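Local coordinates for deferrochelatase (Vibrio cholerae, PDB 5DE0) that is a haem b-containing dye-decolorizing (DyP-type) peroxidase, an enzyme of the family that uses hydrogen peroxide to oxidise substrates such as dyes, at the interface of chains A and B. Numbering follows the deposited sequence. Chains: chain A/B, Deferrochelatase.

Contact 1: the interface of chains A and B. Residues chain A 106, 108-109, 112; chain B 134-137.
The first turn of helix 108-118 in chain A meets the loop that follows strand 129-134 in chain B, and A:Asp108 and B:Leu137 make the central contact. The backbone N of B:Leu137 donates to OD2 of the A:Asp108 carboxylate at 2.8 Å, where the oxygen uses its anti lone pair, the one turned away from the other oxygen. The syn lone pairs belong to the aspartate's own chain: the guanidinium of A:Arg106 lies side-on to the carboxylate, with NE hydrogen-bonded to OD1 at 3.0 Å and NH2 hydrogen-bonded to OD2 at 2.7 Å, the latter pair also a salt bridge. This two-pronged, nearly coplanar grip should fix the rotation of the carboxylate; A:Arg106 thus positions OD2 for chain B, and its NH2 also brushes B:Leu137. The chi1 of 62° places CG between the backbone N and carbonyl carbon of A:Asp108, a position from which OD1 also takes a bent hydrogen bond from N of A:Leu109, 60° out of the carboxylate plane. Aspartate suits this place because its short side chain and two oxygens can take A:Arg106 and A:Leu109 within its own chain and still offer OD2 to chain B. Water 1 adds a second link, 2.9 Å from A:Asp108 OD2 and 2.7 Å from the carbonyl O of B:Leu137.

Apolar contacts flank the polar link. A:Leu109 and B:Leu137 cross at about a right angle, their CD2 methyls 3.9 Å apart, while CD1 of A:Leu109 lies over a guanidinium face of A:Arg106. One turn further along the helix, A:Tyr112 crosses B:Tyr136 at about a right angle; OH of B:Tyr136 lies in the plane of the A:Tyr112 ring, 3.3 Å from its CD1. Tyrosine at 112 gives a long ring edge for the partner's hydroxyl to meet. The patch thus joins a helix start in one subunit to a strand-to-loop exit in the other.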
ATOM      1  N   ARG A 106       7.901  -8.250  -5.851  1.00 23.76           N
ATOM      2  CA  ARG A 106       8.096  -7.371  -4.703  1.00 23.52           C
ATOM      3  C   ARG A 106       7.424  -6.013  -4.907  1.00 23.32           C
ATOM      4  O   ARG A 106       7.251  -5.551  -6.036  1.00 22.82           O
ATOM      5  CB  ARG A 106       9.587  -7.190  -4.410  1.00 22.99           C
ATOM      6  CG  ARG A 106      10.481  -7.278  -5.629  1.00 24.05           C
ATOM      7  CD  ARG A 106      11.945  -7.410  -5.224  1.00 27.03           C
ATOM      8  NE  ARG A 106      12.467  -6.190  -4.608  1.00 24.03           N
ATOM      9  CZ  ARG A 106      13.758  -5.959  -4.387  1.00 25.17           C
ATOM     10  NH1 ARG A 106      14.664  -6.865  -4.732  1.00 25.73           N
ATOM     11  NH2 ARG A 106      14.146  -4.822  -3.824  1.00 23.94           N
ATOM     12  N   ASP A 108       8.326  -2.924  -3.280  1.00 22.90           N
ATOM     13  CA  ASP A 108       9.191  -1.750  -3.210  1.00 22.32           C
ATOM     14  C   ASP A 108       9.683  -1.299  -4.585  1.00 23.13           C
ATOM     15  O   ASP A 108       9.858  -0.105  -4.825  1.00 23.58           O
ATOM     16  CB  ASP A 108      10.384  -2.023  -2.287  1.00 22.64           C
ATOM     17  CG  ASP A 108      11.260  -3.159  -2.782  1.00 23.51           C
ATOM     18  OD1 ASP A 108      10.731  -4.069  -3.457  1.00 23.17           O
ATOM     19  OD2 ASP A 108      12.479  -3.142  -2.491  1.00 22.85           O
ATOM     20  N   LEU A 109       9.897  -2.252  -5.487  1.00 22.90           N
ATOM     21  CA  LEU A 109      10.392  -1.931  -6.822  1.00 23.72           C
ATOM     22  C   LEU A 109       9.326  -1.268  -7.690  1.00 24.12           C
ATOM     23  O   LEU A 109       9.644  -0.647  -8.703  1.00 25.27           O
ATOM     24  CB  LEU A 109      10.920  -3.187  -7.514  1.00 24.27           C
ATOM     25  CG  LEU A 109      12.250  -3.719  -6.979  1.00 24.30           C
ATOM     26  CD1 LEU A 109      12.693  -4.928  -7.775  1.00 25.33           C
ATOM     27  CD2 LEU A 109      13.316  -2.634  -7.015  1.00 25.28           C
ATOM     28  N   TYR A 112       9.680   2.299  -6.682  1.00 26.75           N
ATOM     29  CA  TYR A 112      10.972   2.706  -7.222  1.00 27.93           C
ATOM     30  C   TYR A 112      10.878   2.981  -8.717  1.00 29.54           C
ATOM     31  O   TYR A 112      11.424   3.966  -9.210  1.00 31.00           O
ATOM     32  CB  TYR A 112      12.026   1.628  -6.948  1.00 27.91           C
ATOM     33  CG  TYR A 112      13.403   1.922  -7.511  1.00 31.10           C
ATOM     34  CD1 TYR A 112      14.329   2.657  -6.782  1.00 30.92           C
ATOM     35  CD2 TYR A 112      13.780   1.449  -8.762  1.00 31.22           C
ATOM     36  CE1 TYR A 112      15.589   2.924  -7.289  1.00 32.82           C
ATOM     37  CE2 TYR A 112      15.035   1.709  -9.276  1.00 33.40           C
ATOM     38  CZ  TYR A 112      15.937   2.448  -8.537  1.00 33.89           C
ATOM     39  OH  TYR A 112      17.190   2.710  -9.046  1.00 35.31           O
TER
ATOM     40  N   PHE B 134       6.689  -0.801   4.130  1.00 25.32           N
ATOM     41  CA  PHE B 134       7.357  -1.851   3.376  1.00 19.94           C
ATOM     42  C   PHE B 134       8.863  -1.629   3.348  1.00 23.31           C
ATOM     43  O   PHE B 134       9.329  -0.497   3.226  1.00 21.45           O
ATOM     44  CB  PHE B 134       6.807  -1.934   1.947  1.00 20.76           C
ATOM     45  CG  PHE B 134       6.833  -0.626   1.199  1.00 21.45           C
ATOM     46  CD1 PHE B 134       7.946  -0.252   0.463  1.00 22.24           C
ATOM     47  CD2 PHE B 134       5.734   0.219   1.216  1.00 21.55           C
ATOM     48  CE1 PHE B 134       7.968   0.948  -0.230  1.00 21.86           C
ATOM     49  CE2 PHE B 134       5.750   1.418   0.525  1.00 21.68           C
ATOM     50  CZ  PHE B 134       6.866   1.782  -0.200  1.00 21.87           C
ATOM     51  N   ARG B 135       9.616  -2.714   3.478  1.00 22.35           N
ATOM     52  CA  ARG B 135      11.063  -2.655   3.341  1.00 22.21           C
ATOM     53  C   ARG B 135      11.404  -2.154   1.943  1.00 22.73           C
ATOM     54  O   ARG B 135      10.865  -2.645   0.949  1.00 22.12           O
ATOM     55  CB  ARG B 135      11.693  -4.025   3.597  1.00 22.46           C
ATOM     56  CG  ARG B 135      13.211  -4.026   3.599  1.00 23.45           C
ATOM     57  CD  ARG B 135      13.745  -5.419   3.881  1.00 23.29           C
ATOM     58  NE  ARG B 135      13.327  -5.906   5.193  1.00 22.55           N
ATOM     59  CZ  ARG B 135      13.402  -7.177   5.576  1.00 24.60           C
ATOM     60  NH1 ARG B 135      13.872  -8.096   4.744  1.00 23.88           N
ATOM     61  NH2 ARG B 135      13.001  -7.529   6.790  1.00 26.85           N
ATOM     62  N   TYR B 136      12.283  -1.161   1.874  1.00 22.47           N
ATOM     63  CA  TYR B 136      12.605  -0.508   0.612  1.00 24.13           C
ATOM     64  C   TYR B 136      14.046  -0.792   0.204  1.00 24.14           C
ATOM     65  O   TYR B 136      14.986  -0.298   0.831  1.00 24.05           O
ATOM     66  CB  TYR B 136      12.359   0.998   0.727  1.00 23.84           C
ATOM     67  CG  TYR B 136      12.539   1.773  -0.558  1.00 24.98           C
ATOM     68  CD1 TYR B 136      11.606   1.680  -1.583  1.00 24.25           C
ATOM     69  CD2 TYR B 136      13.629   2.617  -0.737  1.00 25.21           C
ATOM     70  CE1 TYR B 136      11.759   2.394  -2.758  1.00 25.34           C
ATOM     71  CE2 TYR B 136      13.790   3.336  -1.907  1.00 26.70           C
ATOM     72  CZ  TYR B 136      12.854   3.221  -2.914  1.00 27.01           C
ATOM     73  OH  TYR B 136      13.008   3.933  -4.081  1.00 29.21           O
ATOM     74  N   LEU B 137      14.203  -1.590  -0.851  1.00 24.97           N
ATOM     75  CA  LEU B 137      15.510  -2.058  -1.311  1.00 25.01           C
ATOM     76  C   LEU B 137      16.235  -2.790  -0.185  1.00 25.92           C
ATOM     77  O   LEU B 137      15.622  -3.564   0.549  1.00 24.55           O
ATOM     78  CB  LEU B 137      16.355  -0.893  -1.836  1.00 25.71           C
ATOM     79  CG  LEU B 137      15.701  -0.080  -2.956  1.00 25.70           C
ATOM     80  CD1 LEU B 137      16.633   1.016  -3.451  1.00 26.38           C
ATOM     81  CD2 LEU B 137      15.278  -0.990  -4.100  1.00 25.07           C
TER
HETATM   82  O   HOH W   1      13.458  -4.845  -0.345  1.00 24.21           O

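Contact 2: the interface of chains A and B. Residues chain A 239-242; chain B 111, 130, 132.
The ring of B:Phe111 takes the CG2 methyl of A:Val241 on one face, 3.7 Å above the plane and offset toward the rim, while CA of A:Ser240 lies at its edge, in plane. A flat aromatic suits this place because it can pack against both a branched side chain and the backbone of a loop.

The carboxylate of B:Glu130 is the polar counterpart. OE1 receives N of A:Ser242 on its syn lone pair at 2.8 Å, and the hydroxyl OG of the same serine on the anti side, somewhat out of the carboxylate plane. OE2 accepts from N of A:Val241 at 2.9 Å on the syn side, with the donor tilted 22° out of that plane, and B:Tyr132 OH meets it nearly along its C-O axis at 2.7 Å. Two consecutive amides thus embrace the carboxylate, a task for which glutamate has the reach: its chain is fully extended (chi2 180°). Donors at both oxygens would be expected to favour the charged form. In A:Ser242, a chi1 of 66° turns OG toward the oxygen that its amide binds, and serine's short side chain lets OG and N reach it together. B:Tyr132 steadies the acceptor from within chain B, its CE1 also 4.0 Å from CB of A:Ser240.

In the fold, the loop leaving strand 236-239 of chain A meets strand 129-134 and helix 108-117 of chain B.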
ATOM      1  N   GLY A 239      -6.037  -1.097  -1.633  1.00 26.23           N
ATOM      2  CA  GLY A 239      -6.634  -0.163  -0.698  1.00 25.94           C
ATOM      3  C   GLY A 239      -6.412  -0.432   0.775  1.00 25.52           C
ATOM      4  O   GLY A 239      -5.691  -1.356   1.158  1.00 24.47           O
ATOM      5  N   SER A 240      -7.044   0.394   1.604  1.00 25.03           N
ATOM      6  CA  SER A 240      -6.932   0.285   3.050  1.00 24.20           C
ATOM      7  C   SER A 240      -8.297   0.048   3.681  1.00 24.58           C
ATOM      8  O   SER A 240      -9.331   0.227   3.037  1.00 25.63           O
ATOM      9  CB  SER A 240      -6.296   1.548   3.635  1.00 24.51           C
ATOM     10  OG  SER A 240      -7.094   2.687   3.364  1.00 24.28           O
ATOM     11  N   VAL A 241      -8.295  -0.350   4.946  1.00 23.59           N
ATOM     12  CA  VAL A 241      -9.532  -0.643   5.654  1.00 23.66           C
ATOM     13  C   VAL A 241     -10.356   0.623   5.894  1.00 24.96           C
ATOM     14  O   VAL A 241     -11.564   0.640   5.657  1.00 24.43           O
ATOM     15  CB  VAL A 241      -9.246  -1.340   7.001  1.00 23.78           C
ATOM     16  CG1 VAL A 241     -10.536  -1.576   7.770  1.00 23.62           C
ATOM     17  CG2 VAL A 241      -8.516  -2.654   6.765  1.00 23.04           C
ATOM     18  N   SER A 242      -9.693   1.685   6.341  1.00 23.53           N
ATOM     19  CA  SER A 242     -10.376   2.927   6.698  1.00 23.61           C
ATOM     20  C   SER A 242     -10.598   3.855   5.508  1.00 24.02           C
ATOM     21  O   SER A 242     -11.192   4.923   5.651  1.00 23.56           O
ATOM     22  CB  SER A 242      -9.585   3.671   7.773  1.00 24.74           C
ATOM     23  OG  SER A 242      -8.333   4.104   7.270  1.00 23.22           O
TER
ATOM     24  N   PHE B 111      -3.515  -6.521   6.061  1.00 21.61           N
ATOM     25  CA  PHE B 111      -4.836  -5.995   5.749  1.00 21.60           C
ATOM     26  C   PHE B 111      -5.915  -6.891   6.346  1.00 22.09           C
ATOM     27  O   PHE B 111      -6.895  -6.403   6.910  1.00 21.86           O
ATOM     28  CB  PHE B 111      -5.025  -5.868   4.233  1.00 22.52           C
ATOM     29  CG  PHE B 111      -6.363  -5.307   3.831  1.00 23.98           C
ATOM     30  CD1 PHE B 111      -7.463  -6.138   3.673  1.00 24.14           C
ATOM     31  CD2 PHE B 111      -6.519  -3.950   3.604  1.00 24.39           C
ATOM     32  CE1 PHE B 111      -8.690  -5.626   3.308  1.00 25.82           C
ATOM     33  CE2 PHE B 111      -7.744  -3.430   3.234  1.00 24.81           C
ATOM     34  CZ  PHE B 111      -8.832  -4.270   3.085  1.00 27.84           C
ATOM     35  N   GLU B 130      -3.830   5.032   9.127  1.00 22.16           N
ATOM     36  CA  GLU B 130      -3.590   3.641   8.767  1.00 22.30           C
ATOM     37  C   GLU B 130      -2.463   3.574   7.746  1.00 21.03           C
ATOM     38  O   GLU B 130      -2.657   3.891   6.572  1.00 20.63           O
ATOM     39  CB  GLU B 130      -4.866   2.998   8.212  1.00 20.87           C
ATOM     40  CG  GLU B 130      -4.708   1.547   7.776  1.00 21.48           C
ATOM     41  CD  GLU B 130      -6.003   0.958   7.242  1.00 23.46           C
ATOM     42  OE1 GLU B 130      -7.050   1.631   7.347  1.00 21.98           O
ATOM     43  OE2 GLU B 130      -5.975  -0.177   6.719  1.00 22.12           O
ATOM     44  N   TYR B 132       0.602   1.433   5.844  1.00 20.10           N
ATOM     45  CA  TYR B 132       1.226   0.171   5.470  1.00 20.78           C
ATOM     46  C   TYR B 132       2.671   0.400   5.048  1.00 20.09           C
ATOM     47  O   TYR B 132       2.935   0.977   3.991  1.00 19.70           O
ATOM     48  CB  TYR B 132       0.444  -0.504   4.343  1.00 20.75           C
ATOM     49  CG  TYR B 132      -0.915  -1.019   4.767  1.00 24.69           C
ATOM     50  CD1 TYR B 132      -2.041  -0.208   4.691  1.00 21.23           C
ATOM     51  CD2 TYR B 132      -1.071  -2.313   5.244  1.00 21.41           C
ATOM     52  CE1 TYR B 132      -3.283  -0.671   5.077  1.00 22.09           C
ATOM     53  CE2 TYR B 132      -2.311  -2.786   5.634  1.00 21.35           C
ATOM     54  CZ  TYR B 132      -3.413  -1.960   5.548  1.00 21.91           C
ATOM     55  OH  TYR B 132      -4.648  -2.425   5.934  1.00 21.75           O
TER

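About 18 Å separates the C-alpha centres of contact 1 and contact 2. Both draw on the same elements: strand 129-134 of chain B enters contact 2 near its start and leads into contact 1 at its end, while the helix beginning at residue 108 contributes from chain A in contact 1 and from chain B in contact 2. Because the interface is two-fold symmetric, each contact recurs with the chains exchanged, and one helix and strand in each subunit therefore serve both patches. In each, an acidic side chain of one subunit meets main-chain NH of the other, consistent with a specific dimer, although the structure alone does not establish its state in solution.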